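Local coordinates for 457aa long hypothetical protein (Pyrococcus horikoshii, PDB 2CSU), which is of unknown function but combines a Rossmann-type CoA-binding domain with a flavodoxin-like domain and a ligase-CoA domain, at residues 121-126 / 185-190; 128-133 / 179-184; 362-367 / 404-409. One frame throughout, in Å; residues are numbered along the deposited sequence.

Contact 1: residues 121-126 / 185-190; sequences GMRIIG and MADVDF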
ATOM      1  N   GLY A 121     -34.544  -1.967 -28.465  1.00 37.80           N
ATOM      2  CA  GLY A 121     -34.760  -1.875 -27.015  1.00 36.68           C
ATOM      3  C   GLY A 121     -33.606  -2.486 -26.206  1.00 35.97           C
ATOM      4  O   GLY A 121     -33.773  -3.009 -25.112  1.00 35.94           O
HETATM    5  N   MSE A 122     -32.406  -2.435 -26.790  1.00 35.47           N
HETATM    6  CA  MSE A 122     -31.260  -2.979 -26.087  1.00 34.56           C
HETATM    7  C   MSE A 122     -30.410  -1.870 -25.459  1.00 33.13           C
HETATM    8  O   MSE A 122     -30.393  -0.722 -25.890  1.00 32.96           O
HETATM    9  CB  MSE A 122     -30.438  -3.791 -27.093  1.00 35.43           C
HETATM   10  CG  MSE A 122     -31.321  -4.599 -28.046  1.00 38.78           C
HETATM   11 SE   MSE A 122     -30.545  -6.132 -28.574  1.00 42.41          SE
HETATM   12  CE  MSE A 122     -28.998  -5.432 -29.168  1.00 35.95           C
ATOM     13  N   ARG A 123     -29.732  -2.229 -24.362  1.00 31.67           N
ATOM     14  CA  ARG A 123     -28.753  -1.315 -23.782  1.00 29.83           C
ATOM     15  C   ARG A 123     -27.323  -1.826 -23.983  1.00 29.50           C
ATOM     16  O   ARG A 123     -27.042  -3.014 -23.909  1.00 28.76           O
ATOM     17  CB  ARG A 123     -29.055  -1.181 -22.289  1.00 29.56           C
ATOM     18  CG  ARG A 123     -30.415  -0.533 -22.032  1.00 30.63           C
ATOM     19  CD  ARG A 123     -30.687   0.623 -23.000  1.00 29.99           C
ATOM     20  NE  ARG A 123     -29.625   1.628 -22.909  1.00 31.31           N
ATOM     21  CZ  ARG A 123     -29.597   2.393 -21.804  1.00 32.09           C
ATOM     22  NH1 ARG A 123     -30.502   2.221 -20.856  1.00 34.05           N
ATOM     23  NH2 ARG A 123     -28.654   3.329 -21.672  1.00 31.64           N
ATOM     24  N   ILE A 124     -26.407  -0.885 -24.281  1.00 27.81           N
ATOM     25  CA  ILE A 124     -25.037  -1.300 -24.565  1.00 27.25           C
ATOM     26  C   ILE A 124     -24.025  -0.715 -23.581  1.00 26.91           C
ATOM     27  O   ILE A 124     -23.993   0.478 -23.301  1.00 26.30           O
ATOM     28  CB  ILE A 124     -24.677  -0.868 -25.987  1.00 28.14           C
ATOM     29  CG1 ILE A 124     -25.260  -1.857 -26.998  1.00 29.48           C
ATOM     30  CG2 ILE A 124     -23.145  -0.876 -26.161  1.00 27.48           C
ATOM     31  CD1 ILE A 124     -25.056  -1.397 -28.444  1.00 31.02           C
ATOM     32  N   ILE A 125     -23.203  -1.615 -23.015  1.00 25.18           N
ATOM     33  CA  ILE A 125     -22.061  -1.133 -22.252  1.00 25.50           C
ATOM     34  C   ILE A 125     -20.768  -1.228 -23.063  1.00 25.52           C
ATOM     35  O   ILE A 125     -20.438  -2.259 -23.636  1.00 25.98           O
ATOM     36  CB  ILE A 125     -21.943  -1.979 -20.983  1.00 25.99           C
ATOM     37  CG1 ILE A 125     -23.205  -1.832 -20.130  1.00 24.97           C
ATOM     38  CG2 ILE A 125     -20.748  -1.495 -20.141  1.00 25.77           C
ATOM     39  CD1 ILE A 125     -23.004  -2.340 -18.702  1.00 24.29           C
ATOM     40  N   GLY A 126     -20.049  -0.093 -23.130  1.00 26.19           N
ATOM     41  CA  GLY A 126     -18.885  -0.023 -24.005  1.00 26.13           C
ATOM     42  C   GLY A 126     -19.170   0.896 -25.196  1.00 26.59           C
ATOM     43  O   GLY A 126     -19.916   1.862 -25.102  1.00 26.81           O
HETATM   44  N   MSE A 185     -18.160   4.200 -23.001  1.00 27.92           N
HETATM   45  CA  MSE A 185     -19.408   4.605 -22.361  1.00 28.53           C
HETATM   46  C   MSE A 185     -20.356   5.286 -23.350  1.00 28.58           C
HETATM   47  O   MSE A 185     -20.797   6.412 -23.166  1.00 28.14           O
HETATM   48  CB  MSE A 185     -19.059   5.563 -21.226  1.00 28.96           C
HETATM   49  CG  MSE A 185     -20.283   5.982 -20.412  1.00 29.80           C
HETATM   50 SE   MSE A 185     -19.828   6.811 -18.886  1.00 30.09          SE
HETATM   51  CE  MSE A 185     -19.969   8.500 -19.490  1.00 30.47           C
ATOM     52  N   ALA A 186     -20.641   4.569 -24.452  1.00 28.72           N
ATOM     53  CA  ALA A 186     -21.485   5.142 -25.495  1.00 29.25           C
ATOM     54  C   ALA A 186     -22.953   5.218 -25.070  1.00 29.82           C
ATOM     55  O   ALA A 186     -23.661   6.183 -25.333  1.00 31.70           O
ATOM     56  CB  ALA A 186     -21.352   4.270 -26.745  1.00 29.70           C
ATOM     57  N   ASP A 187     -23.420   4.132 -24.426  1.00 28.48           N
ATOM     58  CA  ASP A 187     -24.825   4.075 -24.036  1.00 28.42           C
ATOM     59  C   ASP A 187     -25.002   4.245 -22.523  1.00 28.51           C
ATOM     60  O   ASP A 187     -25.099   5.346 -21.996  1.00 28.97           O
ATOM     61  CB  ASP A 187     -25.375   2.722 -24.478  1.00 29.08           C
ATOM     62  CG  ASP A 187     -26.887   2.816 -24.602  1.00 29.23           C
ATOM     63  OD1 ASP A 187     -27.414   3.911 -24.404  1.00 28.60           O
ATOM     64  OD2 ASP A 187     -27.515   1.805 -24.893  1.00 29.89           O
ATOM     65  N   VAL A 188     -25.094   3.095 -21.826  1.00 27.27           N
ATOM     66  CA  VAL A 188     -25.207   3.138 -20.375  1.00 27.28           C
ATOM     67  C   VAL A 188     -24.049   3.930 -19.762  1.00 27.57           C
ATOM     68  O   VAL A 188     -22.886   3.725 -20.080  1.00 28.54           O
ATOM     69  CB  VAL A 188     -25.186   1.697 -19.861  1.00 26.46           C
ATOM     70  CG1 VAL A 188     -25.250   1.689 -18.335  1.00 24.94           C
ATOM     71  CG2 VAL A 188     -26.367   0.921 -20.421  1.00 24.84           C
ATOM     72  N   ASP A 189     -24.399   4.892 -18.887  1.00 27.99           N
ATOM     73  CA  ASP A 189     -23.351   5.717 -18.283  1.00 28.20           C
ATOM     74  C   ASP A 189     -23.381   5.669 -16.755  1.00 28.24           C
ATOM     75  O   ASP A 189     -24.104   4.892 -16.144  1.00 27.87           O
ATOM     76  CB  ASP A 189     -23.518   7.157 -18.773  1.00 28.08           C
ATOM     77  CG  ASP A 189     -24.921   7.656 -18.449  1.00 28.79           C
ATOM     78  OD1 ASP A 189     -25.514   7.138 -17.504  1.00 28.22           O
ATOM     79  OD2 ASP A 189     -25.399   8.556 -19.135  1.00 31.39           O
ATOM     80  N   PHE A 190     -22.544   6.524 -16.169  1.00 27.18           N
ATOM     81  CA  PHE A 190     -22.442   6.628 -14.718  1.00 28.24           C
ATOM     82  C   PHE A 190     -23.820   6.849 -14.095  1.00 28.91           C
ATOM     83  O   PHE A 190     -24.225   6.125 -13.173  1.00 29.28           O
ATOM     84  CB  PHE A 190     -21.553   7.810 -14.309  1.00 28.22           C
ATOM     85  CG  PHE A 190     -20.094   7.609 -14.585  1.00 29.38           C
ATOM     86  CD1 PHE A 190     -19.402   6.556 -13.997  1.00 29.71           C
ATOM     87  CD2 PHE A 190     -19.404   8.492 -15.413  1.00 29.85           C
ATOM     88  CE1 PHE A 190     -18.037   6.382 -14.228  1.00 30.58           C
ATOM     89  CE2 PHE A 190     -18.049   8.331 -15.652  1.00 30.18           C
ATOM     90  CZ  PHE A 190     -17.360   7.272 -15.061  1.00 29.07           C
TER
HETATM   91  O   HOH W   1     -22.094   2.243 -22.528  1.00 42.04           O
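OD2 of Asp187 is gripped by two donors from segment 121-126, the NE of Arg123 at 2.9 Å and the backbone N of Ile124 at 3.0 Å. Both reach it from the same face of the carboxylate; NE comes from well above the plane, whereas the amide sits closer to it, on the anti side. The second oxygen, OD1, takes NH2 of Arg123 at 3.1 Å, which makes a side-on salt bridge with one nitrogen to each oxygen. The two flat groups are turned 58° apart, yet OD2 lies almost in the guanidinium plane and the N-H of NE points at it nearly straight (172°). With CG of Asp187 anti to its backbone N (chi1 -158°), the short acid reaches both an arginine and a strand amide. The arginine chain is bent at chi2 and chi3, and its NH2 also forms a salt bridge with Glu192, so this cation is shared between two acids.

Strand 123-125 is one of the two outermost strands, within this chain, of the five-stranded parallel Rossmann-type sheet, and its outer edge is lined here by the loop before helix 190-197, which belongs to the flavodoxin-like domain. The backbone N of Ala186 binds Gly126 O at 2.9 Å, and a water accepts from the N of both Gly126 and Asp187. Gly126 suits its place because its backbone angles would press a side chain against the preceding carbonyl. CG2 of branched Val188 lies over one face of the Arg123 guanidinium, near the rim, while its CB makes an apolar contact with CG1 of Ile125 at 4.1 Å.

Contact 2: residues 128-133 / 179-184; sequences NCVGIM and FISVGN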
ATOM      1  N   ASN A 128     -15.220  -0.994 -26.303  1.00 25.95           N
ATOM      2  CA  ASN A 128     -13.884  -0.848 -25.737  1.00 26.57           C
ATOM      3  C   ASN A 128     -13.918  -0.868 -24.207  1.00 27.16           C
ATOM      4  O   ASN A 128     -13.498   0.060 -23.531  1.00 28.53           O
ATOM      5  CB  ASN A 128     -13.285   0.469 -26.230  1.00 26.42           C
ATOM      6  CG  ASN A 128     -11.789   0.441 -26.029  1.00 25.79           C
ATOM      7  OD1 ASN A 128     -11.163  -0.613 -25.968  1.00 26.96           O
ATOM      8  ND2 ASN A 128     -11.207   1.647 -25.930  1.00 26.04           N
ATOM      9  N   CYS A 129     -14.488  -1.962 -23.668  1.00 26.92           N
ATOM     10  CA  CYS A 129     -14.557  -2.110 -22.220  1.00 26.62           C
ATOM     11  C   CYS A 129     -13.948  -3.444 -21.785  1.00 26.14           C
ATOM     12  O   CYS A 129     -13.713  -4.342 -22.582  1.00 25.87           O
ATOM     13  CB  CYS A 129     -16.027  -2.063 -21.809  1.00 26.19           C
ATOM     14  SG  CYS A 129     -16.951  -3.480 -22.444  1.00 30.45           S
ATOM     15  N   VAL A 130     -13.649  -3.541 -20.476  1.00 25.24           N
ATOM     16  CA  VAL A 130     -13.123  -4.803 -19.964  1.00 24.37           C
ATOM     17  C   VAL A 130     -14.247  -5.748 -19.537  1.00 25.14           C
ATOM     18  O   VAL A 130     -14.054  -6.939 -19.326  1.00 25.20           O
ATOM     19  CB  VAL A 130     -12.210  -4.502 -18.775  1.00 23.92           C
ATOM     20  CG1 VAL A 130     -11.817  -5.806 -18.086  1.00 23.94           C
ATOM     21  CG2 VAL A 130     -10.955  -3.794 -19.252  1.00 21.40           C
ATOM     22  N   GLY A 131     -15.451  -5.168 -19.372  1.00 25.99           N
ATOM     23  CA  GLY A 131     -16.601  -5.989 -19.011  1.00 25.50           C
ATOM     24  C   GLY A 131     -17.180  -5.592 -17.651  1.00 25.69           C
ATOM     25  O   GLY A 131     -16.900  -4.529 -17.113  1.00 25.90           O
ATOM     26  N   ILE A 132     -17.998  -6.502 -17.120  1.00 24.94           N
ATOM     27  CA  ILE A 132     -18.687  -6.338 -15.837  1.00 25.11           C
ATOM     28  C   ILE A 132     -18.597  -7.602 -14.951  1.00 24.50           C
ATOM     29  O   ILE A 132     -18.373  -8.707 -15.428  1.00 23.75           O
ATOM     30  CB  ILE A 132     -20.162  -6.018 -16.107  1.00 24.88           C
ATOM     31  CG1 ILE A 132     -20.824  -7.164 -16.877  1.00 25.19           C
ATOM     32  CG2 ILE A 132     -20.280  -4.742 -16.965  1.00 24.94           C
ATOM     33  CD1 ILE A 132     -22.328  -6.950 -17.069  1.00 25.56           C
HETATM   34  N   MSE A 133     -18.745  -7.396 -13.621  1.00 24.69           N
HETATM   35  CA  MSE A 133     -18.791  -8.512 -12.671  1.00 25.00           C
HETATM   36  C   MSE A 133     -19.930  -8.384 -11.653  1.00 25.33           C
HETATM   37  O   MSE A 133     -20.323  -7.305 -11.231  1.00 25.15           O
HETATM   38  CB  MSE A 133     -17.486  -8.573 -11.874  1.00 26.22           C
HETATM   39  CG  MSE A 133     -16.228  -8.211 -12.656  1.00 28.13           C
HETATM   40 SE   MSE A 133     -14.761  -8.553 -11.675  1.00 34.42          SE
HETATM   41  CE  MSE A 133     -13.524  -7.942 -12.825  1.00 32.01           C
ATOM     42  N   PHE A 179     -18.585  -4.840 -10.543  1.00 23.50           N
ATOM     43  CA  PHE A 179     -17.532  -4.156 -11.281  1.00 24.00           C
ATOM     44  C   PHE A 179     -17.987  -3.820 -12.698  1.00 24.19           C
ATOM     45  O   PHE A 179     -18.501  -4.652 -13.436  1.00 24.45           O
ATOM     46  CB  PHE A 179     -16.301  -5.065 -11.326  1.00 25.18           C
ATOM     47  CG  PHE A 179     -15.272  -4.487 -12.255  1.00 26.42           C
ATOM     48  CD1 PHE A 179     -14.356  -3.558 -11.775  1.00 27.90           C
ATOM     49  CD2 PHE A 179     -15.225  -4.895 -13.579  1.00 27.45           C
ATOM     50  CE1 PHE A 179     -13.389  -3.040 -12.626  1.00 27.47           C
ATOM     51  CE2 PHE A 179     -14.252  -4.371 -14.425  1.00 28.66           C
ATOM     52  CZ  PHE A 179     -13.330  -3.444 -13.954  1.00 28.48           C
ATOM     53  N   ILE A 180     -17.823  -2.537 -13.057  1.00 24.11           N
ATOM     54  CA  ILE A 180     -18.275  -2.117 -14.370  1.00 24.74           C
ATOM     55  C   ILE A 180     -17.235  -1.273 -15.099  1.00 23.95           C
ATOM     56  O   ILE A 180     -16.974  -0.121 -14.775  1.00 23.83           O
ATOM     57  CB  ILE A 180     -19.565  -1.311 -14.205  1.00 25.10           C
ATOM     58  CG1 ILE A 180     -20.639  -2.175 -13.549  1.00 25.90           C
ATOM     59  CG2 ILE A 180     -20.087  -0.874 -15.585  1.00 26.34           C
ATOM     60  CD1 ILE A 180     -20.765  -1.901 -12.050  1.00 25.56           C
ATOM     61  N   SER A 181     -16.594  -1.914 -16.087  1.00 24.28           N
ATOM     62  CA  SER A 181     -15.836  -1.144 -17.059  1.00 23.79           C
ATOM     63  C   SER A 181     -16.770  -0.651 -18.167  1.00 23.66           C
ATOM     64  O   SER A 181     -17.447  -1.423 -18.832  1.00 23.87           O
ATOM     65  CB  SER A 181     -14.755  -2.052 -17.642  1.00 24.99           C
ATOM     66  OG  SER A 181     -14.085  -1.356 -18.690  1.00 27.25           O
ATOM     67  N   VAL A 182     -16.847   0.684 -18.313  1.00 23.86           N
ATOM     68  CA  VAL A 182     -17.769   1.247 -19.294  1.00 24.43           C
ATOM     69  C   VAL A 182     -17.069   1.541 -20.618  1.00 24.78           C
ATOM     70  O   VAL A 182     -17.682   1.814 -21.642  1.00 26.08           O
ATOM     71  CB  VAL A 182     -18.349   2.534 -18.715  1.00 25.54           C
ATOM     72  CG1 VAL A 182     -19.229   2.202 -17.513  1.00 24.77           C
ATOM     73  CG2 VAL A 182     -17.224   3.445 -18.270  1.00 24.52           C
ATOM     74  N   GLY A 183     -15.725   1.512 -20.552  1.00 25.03           N
ATOM     75  CA  GLY A 183     -14.944   1.806 -21.746  1.00 24.67           C
ATOM     76  C   GLY A 183     -15.414   3.098 -22.405  1.00 25.63           C
ATOM     77  O   GLY A 183     -15.465   4.157 -21.794  1.00 25.33           O
ATOM     78  N   ASN A 184     -15.754   3.146 -23.695  1.00 26.12           N
ATOM     79  CA  ASN A 184     -16.140   4.386 -24.358  1.00 26.52           C
ATOM     80  C   ASN A 184     -17.424   4.989 -23.787  1.00 27.26           C
ATOM     81  O   ASN A 184     -17.733   6.145 -24.063  1.00 27.02           O
ATOM     82  CB  ASN A 184     -16.304   4.156 -25.869  1.00 25.60           C
ATOM     83  CG  ASN A 184     -15.009   3.736 -26.541  1.00 24.86           C
ATOM     84  OD1 ASN A 184     -13.933   3.859 -25.968  1.00 25.89           O
ATOM     85  ND2 ASN A 184     -15.110   3.233 -27.767  1.00 25.46           N
TER
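Met133, a selenomethionine, lies against Phe179 along its whole length. Its CB meets CB of Phe179 at 3.7 Å, and its CG packs closer to that same CB, at 3.4 Å. SE stands 4.8 Å from the centroid of the Phe179 ring in an oblique Met-aromatic contact, and CE ends 3.6 Å from CD2 of Phe179. The chain is extended beyond CG, which keeps this unbranched, polarisable side chain beside the ring. On the opposite face of the sheet, CG2 of Ile132 touches CG2 of Ile180.

Backbone bonds join Met133 and Phe179 in both directions, and the N of Ser181 binds Gly131 O. Past the paired residues, the serine hydroxyl takes over: OG is anti to its own backbone N (chi1 174°) and accepts from Val130 N at 2.9 Å, almost perfectly straight (178°). A small hydroxyl suits this buried spot, where it satisfies an amide of the loop. At the far end Asn128 and Asn184 cross, their amide planes 66° apart, ND2 of Asn184 being held by Glu101 and Glu110. Ile132–Ile180 is a non-hydrogen-bonded pair and Met133–Phe179 a hydrogen-bonded one, the alternation characteristic of antiparallel pairing, here between strands 131-134 and 175-181.

Contact 3: residues 362-367 / 404-409; sequences LLLQDP and KPVLAM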
ATOM      1  N   LEU A 362     -15.250  -0.281  26.838  1.00 37.43           N
ATOM      2  CA  LEU A 362     -15.267   0.960  27.594  1.00 37.97           C
ATOM      3  C   LEU A 362     -15.355   2.189  26.699  1.00 38.50           C
ATOM      4  O   LEU A 362     -16.107   3.118  26.994  1.00 38.86           O
ATOM      5  CB  LEU A 362     -14.014   1.062  28.471  1.00 38.16           C
ATOM      6  CG  LEU A 362     -14.027   0.302  29.797  1.00 38.17           C
ATOM      7  CD1 LEU A 362     -12.617   0.164  30.347  1.00 36.66           C
ATOM      8  CD2 LEU A 362     -14.927   1.051  30.772  1.00 37.22           C
ATOM      9  N   LEU A 363     -14.572   2.214  25.619  1.00 38.60           N
ATOM     10  CA  LEU A 363     -14.603   3.358  24.710  1.00 39.33           C
ATOM     11  C   LEU A 363     -15.929   3.443  23.957  1.00 39.24           C
ATOM     12  O   LEU A 363     -16.482   4.532  23.799  1.00 38.63           O
ATOM     13  CB  LEU A 363     -13.441   3.298  23.713  1.00 38.03           C
ATOM     14  CG  LEU A 363     -12.057   3.597  24.282  1.00 38.37           C
ATOM     15  CD1 LEU A 363     -10.991   3.312  23.231  1.00 38.49           C
ATOM     16  CD2 LEU A 363     -12.006   5.043  24.739  1.00 38.65           C
ATOM     17  N   LEU A 364     -16.436   2.302  23.498  1.00 40.19           N
ATOM     18  CA  LEU A 364     -17.708   2.274  22.774  1.00 42.03           C
ATOM     19  C   LEU A 364     -18.900   2.613  23.677  1.00 42.84           C
ATOM     20  O   LEU A 364     -19.977   2.952  23.194  1.00 42.29           O
ATOM     21  CB  LEU A 364     -17.932   0.896  22.136  1.00 41.43           C
ATOM     22  CG  LEU A 364     -17.066   0.485  20.937  1.00 41.89           C
ATOM     23  CD1 LEU A 364     -17.284  -0.978  20.635  1.00 41.21           C
ATOM     24  CD2 LEU A 364     -17.407   1.330  19.719  1.00 41.00           C
ATOM     25  N   GLN A 365     -18.708   2.514  24.990  1.00 44.69           N
ATOM     26  CA  GLN A 365     -19.784   2.812  25.931  1.00 46.00           C
ATOM     27  C   GLN A 365     -19.756   4.267  26.385  1.00 46.38           C
ATOM     28  O   GLN A 365     -20.761   4.801  26.870  1.00 46.75           O
ATOM     29  CB  GLN A 365     -19.703   1.880  27.146  1.00 46.78           C
ATOM     30  CG  GLN A 365     -20.415   0.551  26.943  1.00 48.28           C
ATOM     31  CD  GLN A 365     -20.144  -0.451  28.062  1.00 49.71           C
ATOM     32  OE1 GLN A 365     -20.541  -1.612  27.971  1.00 49.82           O
ATOM     33  NE2 GLN A 365     -19.460  -0.004  29.119  1.00 49.72           N
ATOM     34  N   ASP A 366     -18.604   4.909  26.230  1.00 46.51           N
ATOM     35  CA  ASP A 366     -18.487   6.304  26.621  1.00 46.84           C
ATOM     36  C   ASP A 366     -19.412   7.098  25.711  1.00 47.36           C
ATOM     37  O   ASP A 366     -19.340   6.999  24.487  1.00 47.26           O
ATOM     38  CB  ASP A 366     -17.045   6.789  26.475  1.00 46.75           C
ATOM     39  CG  ASP A 366     -16.791   8.092  27.209  1.00 47.79           C
ATOM     40  OD1 ASP A 366     -17.216   9.152  26.710  1.00 47.96           O
ATOM     41  OD2 ASP A 366     -16.167   8.056  28.293  1.00 48.06           O
ATOM     42  N   PRO A 367     -20.307   7.894  26.306  1.00 47.25           N
ATOM     43  CA  PRO A 367     -21.264   8.711  25.556  1.00 46.83           C
ATOM     44  C   PRO A 367     -20.650   9.774  24.652  1.00 46.34           C
ATOM     45  O   PRO A 367     -21.347  10.349  23.822  1.00 46.25           O
ATOM     46  CB  PRO A 367     -22.121   9.326  26.659  1.00 47.50           C
ATOM     47  CG  PRO A 367     -21.123   9.488  27.784  1.00 47.09           C
ATOM     48  CD  PRO A 367     -20.416   8.152  27.754  1.00 46.75           C
ATOM     49  N   LYS A 404     -22.256   2.400  16.632  1.00 41.32           N
ATOM     50  CA  LYS A 404     -21.099   3.250  16.416  1.00 39.23           C
ATOM     51  C   LYS A 404     -20.094   2.564  15.510  1.00 36.59           C
ATOM     52  O   LYS A 404     -19.655   1.449  15.777  1.00 36.01           O
ATOM     53  CB  LYS A 404     -20.440   3.624  17.746  1.00 40.21           C
ATOM     54  CG  LYS A 404     -21.329   4.466  18.665  1.00 42.14           C
ATOM     55  CD  LYS A 404     -20.716   4.568  20.051  1.00 42.80           C
ATOM     56  CE  LYS A 404     -21.619   5.315  21.027  1.00 43.42           C
ATOM     57  NZ  LYS A 404     -20.855   5.639  22.281  1.00 43.14           N
ATOM     58  N   PRO A 405     -19.709   3.234  14.423  1.00 34.43           N
ATOM     59  CA  PRO A 405     -18.745   2.654  13.489  1.00 32.86           C
ATOM     60  C   PRO A 405     -17.429   2.303  14.175  1.00 31.77           C
ATOM     61  O   PRO A 405     -16.955   3.031  15.051  1.00 30.70           O
ATOM     62  CB  PRO A 405     -18.583   3.757  12.443  1.00 34.00           C
ATOM     63  CG  PRO A 405     -18.786   5.012  13.244  1.00 33.96           C
ATOM     64  CD  PRO A 405     -19.972   4.650  14.105  1.00 34.07           C
ATOM     65  N   VAL A 406     -16.852   1.175  13.777  1.00 31.02           N
ATOM     66  CA  VAL A 406     -15.565   0.734  14.292  1.00 30.85           C
ATOM     67  C   VAL A 406     -14.579   0.467  13.156  1.00 30.08           C
ATOM     68  O   VAL A 406     -14.840  -0.284  12.226  1.00 31.00           O
ATOM     69  CB  VAL A 406     -15.792  -0.542  15.100  1.00 31.89           C
ATOM     70  CG1 VAL A 406     -14.451  -1.090  15.583  1.00 31.71           C
ATOM     71  CG2 VAL A 406     -16.673  -0.249  16.298  1.00 31.49           C
ATOM     72  N   LEU A 407     -13.430   1.161  13.229  1.00 29.72           N
ATOM     73  CA  LEU A 407     -12.404   0.960  12.215  1.00 28.31           C
ATOM     74  C   LEU A 407     -11.140   0.362  12.828  1.00 27.47           C
ATOM     75  O   LEU A 407     -10.804   0.589  13.983  1.00 27.47           O
ATOM     76  CB  LEU A 407     -12.086   2.317  11.592  1.00 29.21           C
ATOM     77  CG  LEU A 407     -13.317   2.957  10.946  1.00 29.84           C
ATOM     78  CD1 LEU A 407     -12.998   4.293  10.273  1.00 29.48           C
ATOM     79  CD2 LEU A 407     -13.944   2.069   9.870  1.00 28.57           C
ATOM     80  N   ALA A 408     -10.453  -0.464  12.023  1.00 26.49           N
ATOM     81  CA  ALA A 408      -9.236  -1.087  12.516  1.00 26.66           C
ATOM     82  C   ALA A 408      -8.033  -0.749  11.640  1.00 26.91           C
ATOM     83  O   ALA A 408      -8.125  -0.595  10.428  1.00 26.76           O
ATOM     84  CB  ALA A 408      -9.453  -2.602  12.553  1.00 26.54           C
HETATM   85  N   MSE A 409      -6.886  -0.570  12.314  1.00 27.70           N
HETATM   86  CA  MSE A 409      -5.637  -0.461  11.586  1.00 29.28           C
HETATM   87  C   MSE A 409      -4.583  -1.378  12.193  1.00 28.53           C
HETATM   88  O   MSE A 409      -4.049  -1.130  13.267  1.00 27.71           O
HETATM   89  CB  MSE A 409      -5.166   0.993  11.659  1.00 32.11           C
HETATM   90  CG  MSE A 409      -4.182   1.346  10.541  1.00 37.00           C
HETATM   91 SE   MSE A 409      -2.565   1.807  11.178  1.00 47.90          SE
HETATM   92  CE  MSE A 409      -1.600   0.538  10.346  1.00 38.41           C
TER
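Polar contact is made by Lys404, whose NZ donates to the backbone O of Leu364 at 3.0 Å. The ammonium group approaches from above the carbonyl plane, 51° out of it, and the methylenes CD and CE of Lys404 also pass 3.6 Å from Leu364 O. Beyond CG the lysine chain is fully extended, and this extension carries NZ from a residue just ahead of a strand across to the end of a helix. Lysine suits the place because a long, flexible chain with a cationic tip can meet a carbonyl oxygen at the C-terminal end of a helix, where the last carbonyls commonly lack intrahelical amide partners; such an end carries partial negative charge, which would probably steady the ammonium. NZ also donates to Val369 O, so it is held by the helix end and by the chain leading into strand 371-377.

The elements joined are helix 353-365 and strand 406-411 of a ligase-CoA domain, an alpha/beta layer arrangement in which strand 371-377, the parallel neighbour of 406-411, follows directly on the helix. The carboxylate of Asp366, the first residue to leave helical geometry, turns to other partners: its OD2 is bound by Glu324 N and the hydroxyl of Thr327, and its OD1 by Asn368 N, bonds that would hold the turn after the helix.

Apolar contact is carried by Leu364, whose CD2 meets CG2 of Val406 at 3.8 Å, the two side chains crossing at about a right angle. A leucine reaches from the helix to the sheet, and the beta-branched valine suits an extended strand.

Contacts 1 and 2 are neighbours, their centres 10 Å apart, and contact 2 is nested along the chain inside the loop that contact 1 closes. Both join the CoA-binding part to the flavodoxin-like part, and they meet directly through Ile125, which packs on Ser181, Val182 and Ile132. Contact 3 lies on the opposite side of the chain's centre and binds a helix to a strand within one domain. Contacts 1 and 2 have no exposed residue among those touching, whereas contact 3 buries its leucine and valine but has a partly exposed lysine. Their chemistry differs: ion pairing and water at a sheet edge in contact 1, antiparallel strand pairing, a serine-to-amide bond and a Met-aromatic contact in contact 2, and a single lysine beside aliphatic packing in contact 3.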